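Side-chain contact in carbohydrate-binding protein (PDB 6N1B), which probably removes the acetyl group from the N-acetylgalactosamine of the blood group A antigen, a step in converting type A to universal O blood: residues V238-S243 with D308-E313. Residues are numbered along the deposited sequence; the frame is centred on the assembly and turned at random.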
loop_
_atom_site.group_PDB
_atom_site.type_symbol
_atom_site.label_atom_id
_atom_site.label_comp_id
_atom_site.label_asym_id
_atom_site.label_seq_id
_atom_site.Cartn_x
_atom_site.Cartn_y
_atom_site.Cartn_z
ATOM N N VAL A 238 -2.501 -15.549 -1.816
ATOM C CA VAL A 238 -3.452 -14.442 -1.709
ATOM C C VAL A 238 -4.896 -14.943 -1.692
ATOM O O VAL A 238 -5.293 -15.886 -2.416
ATOM C CB VAL A 238 -3.193 -13.438 -2.857
ATOM C CG1 VAL A 238 -4.297 -12.437 -3.043
ATOM C CG2 VAL A 238 -1.878 -12.684 -2.659
ATOM N N GLU A 239 -5.662 -14.319 -0.830
ATOM C CA GLU A 239 -7.107 -14.558 -0.707
ATOM C C GLU A 239 -7.827 -13.285 -0.984
ATOM O O GLU A 239 -7.378 -12.166 -0.603
ATOM C CB GLU A 239 -7.488 -15.030 0.679
ATOM C CG GLU A 239 -6.937 -16.441 1.012
ATOM C CD GLU A 239 -7.227 -16.896 2.437
ATOM O OE1 GLU A 239 -6.864 -16.181 3.408
ATOM O OE2 GLU A 239 -7.843 -17.968 2.537
ATOM N N MET A 240 -9.031 -13.372 -1.579
ATOM C CA MET A 240 -9.951 -12.247 -1.731
ATOM C C MET A 240 -11.180 -12.450 -0.885
ATOM O O MET A 240 -11.571 -13.569 -0.565
ATOM C CB MET A 240 -10.295 -12.076 -3.255
ATOM C CG MET A 240 -11.262 -13.150 -3.723
ATOM S SD MET A 240 -11.417 -13.260 -5.532
ATOM C CE MET A 240 -11.958 -11.638 -5.876
ATOM N N ARG A 241 -11.790 -11.318 -0.506
ATOM C CA ARG A 241 -13.042 -11.255 0.192
ATOM C C ARG A 241 -13.932 -10.190 -0.455
ATOM O O ARG A 241 -13.425 -9.217 -1.039
ATOM C CB ARG A 241 -12.861 -10.885 1.666
ATOM C CG ARG A 241 -12.058 -11.878 2.454
ATOM C CD ARG A 241 -11.705 -11.269 3.798
ATOM N NE ARG A 241 -11.173 -12.236 4.819
ATOM C CZ ARG A 241 -9.986 -12.664 4.897
ATOM N NH1 ARG A 241 -9.042 -12.234 4.062
ATOM N NH2 ARG A 241 -9.585 -13.511 5.815
ATOM N N TYR A 242 -15.245 -10.373 -0.328
ATOM C CA TYR A 242 -16.230 -9.486 -0.850
ATOM C C TYR A 242 -17.005 -8.805 0.270
ATOM O O TYR A 242 -17.246 -9.360 1.349
ATOM C CB TYR A 242 -17.191 -10.263 -1.724
ATOM C CG TYR A 242 -16.581 -10.852 -3.011
ATOM C CD1 TYR A 242 -16.389 -10.126 -4.151
ATOM C CD2 TYR A 242 -16.222 -12.201 -3.055
ATOM C CE1 TYR A 242 -15.932 -10.639 -5.316
ATOM C CE2 TYR A 242 -15.720 -12.774 -4.237
ATOM C CZ TYR A 242 -15.571 -11.967 -5.374
ATOM O OH TYR A 242 -15.142 -12.505 -6.579
ATOM N N SER A 243 -17.502 -7.595 -0.025
ATOM C CA SER A 243 -18.288 -6.837 0.941
ATOM C C SER A 243 -19.282 -5.907 0.188
ATOM O O SER A 243 -18.852 -5.229 -0.755
ATOM C CB SER A 243 -17.432 -5.964 1.839
ATOM O OG SER A 243 -18.237 -5.122 2.659
ATOM N N ASP A 308 -11.503 -10.560 -13.801
ATOM C CA ASP A 308 -12.496 -10.732 -12.759
ATOM C C ASP A 308 -12.125 -10.503 -11.388
ATOM O O ASP A 308 -12.969 -10.522 -10.458
ATOM C CB ASP A 308 -13.206 -12.146 -12.921
ATOM C CG ASP A 308 -12.245 -13.276 -12.920
ATOM O OD1 ASP A 308 -11.116 -13.108 -12.442
ATOM O OD2 ASP A 308 -12.594 -14.386 -13.335
ATOM N N GLY A 309 -10.808 -10.329 -11.122
ATOM C CA GLY A 309 -10.318 -10.225 -9.770
ATOM C C GLY A 309 -9.917 -11.525 -9.111
ATOM O O GLY A 309 -9.310 -11.532 -8.041
ATOM N N VAL A 310 -10.402 -12.632 -9.723
ATOM C CA VAL A 310 -10.247 -13.989 -9.209
ATOM C C VAL A 310 -9.129 -14.771 -9.835
ATOM O O VAL A 310 -8.315 -15.411 -9.118
ATOM C CB VAL A 310 -11.592 -14.788 -9.306
ATOM C CG1 VAL A 310 -11.487 -16.110 -8.545
ATOM C CG2 VAL A 310 -12.792 -14.014 -8.850
ATOM N N ASN A 311 -9.119 -14.724 -11.172
ATOM C CA ASN A 311 -8.209 -15.513 -12.009
ATOM C C ASN A 311 -7.231 -14.612 -12.688
ATOM O O ASN A 311 -7.668 -13.717 -13.444
ATOM C CB ASN A 311 -9.080 -16.294 -12.999
ATOM C CG ASN A 311 -10.051 -17.193 -12.283
ATOM O OD1 ASN A 311 -9.634 -18.178 -11.683
ATOM N ND2 ASN A 311 -11.345 -16.832 -12.313
ATOM N N TRP A 312 -5.965 -14.786 -12.379
ATOM C CA TRP A 312 -4.919 -13.862 -12.792
ATOM C C TRP A 312 -3.922 -14.480 -13.738
ATOM O O TRP A 312 -3.860 -15.720 -13.849
ATOM C CB TRP A 312 -4.159 -13.396 -11.530
ATOM C CG TRP A 312 -4.997 -12.621 -10.543
ATOM C CD1 TRP A 312 -5.910 -13.136 -9.674
ATOM C CD2 TRP A 312 -5.074 -11.201 -10.388
ATOM N NE1 TRP A 312 -6.550 -12.148 -8.962
ATOM C CE2 TRP A 312 -6.041 -10.954 -9.426
ATOM C CE3 TRP A 312 -4.431 -10.131 -11.004
ATOM C CZ2 TRP A 312 -6.410 -9.614 -9.055
ATOM C CZ3 TRP A 312 -4.809 -8.863 -10.671
ATOM C CH2 TRP A 312 -5.771 -8.584 -9.702
ATOM N N GLU A 313 -3.139 -13.620 -14.359
ATOM C CA GLU A 313 -1.967 -14.080 -15.139
ATOM C C GLU A 313 -0.903 -13.011 -15.042
ATOM O O GLU A 313 -1.107 -11.870 -15.420
ATOM C CB GLU A 313 -2.346 -14.384 -16.585
ATOM C CG GLU A 313 -1.182 -15.017 -17.402
ATOM C CD GLU A 313 -1.640 -15.360 -18.805
ATOM O OE1 GLU A 313 -1.855 -16.453 -19.026
ATOM O OE2 GLU A 313 -1.686 -14.577 -19.722
#
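M240 reaches from strand 237-243 to the loop at D308-E313, where its thioether meets both backbone and side chain. CG sits between the backbone N and the carbonyl carbon (chi1 75°), and a bend at chi3 (-59°) lays the methyl against the peptide of G309, with M240 CE 3.4 Å from G309 O. G309, at a positive phi and without a side chain, offers its peptide directly to that methyl. The sulfur also meets V310: M240 SD lies 3.7 Å from V310 CG2, the two side chains crossing at about a right angle. V310 CG2 also lies 3.6 Å from Y242 OH, and a single valine branch thus meets both strand side chains. The Y242 hydroxyl is hydrogen-bonded to R215.

No hydrogen bond joins the two segments; the polar order lies within the loop. D308 OD1 takes two backbone N-H groups, V310 N at 2.9 Å from well above the carboxylate plane and N311 N at 2.9 Å nearly straight on its syn side. The side-chain ND2 of N311 holds D308 OD2, so both carboxylate oxygens are engaged. G309 O, the atom touched by M240 CE, accepts from W221 NE1 of the neighbouring strand 217-224, and only weakly from W312 NE1.

The example illustrates how a turn braced by its own polar bonds can present a valine branch and a glycine peptide to a neighbouring strand. An Asx turn at D308, with S306 before it and W312 after, resembles the Asp box between the outer strands of a propeller blade; here it packs on the third strand of the preceding four-stranded sheet, as adjacent blades do in a beta-propeller.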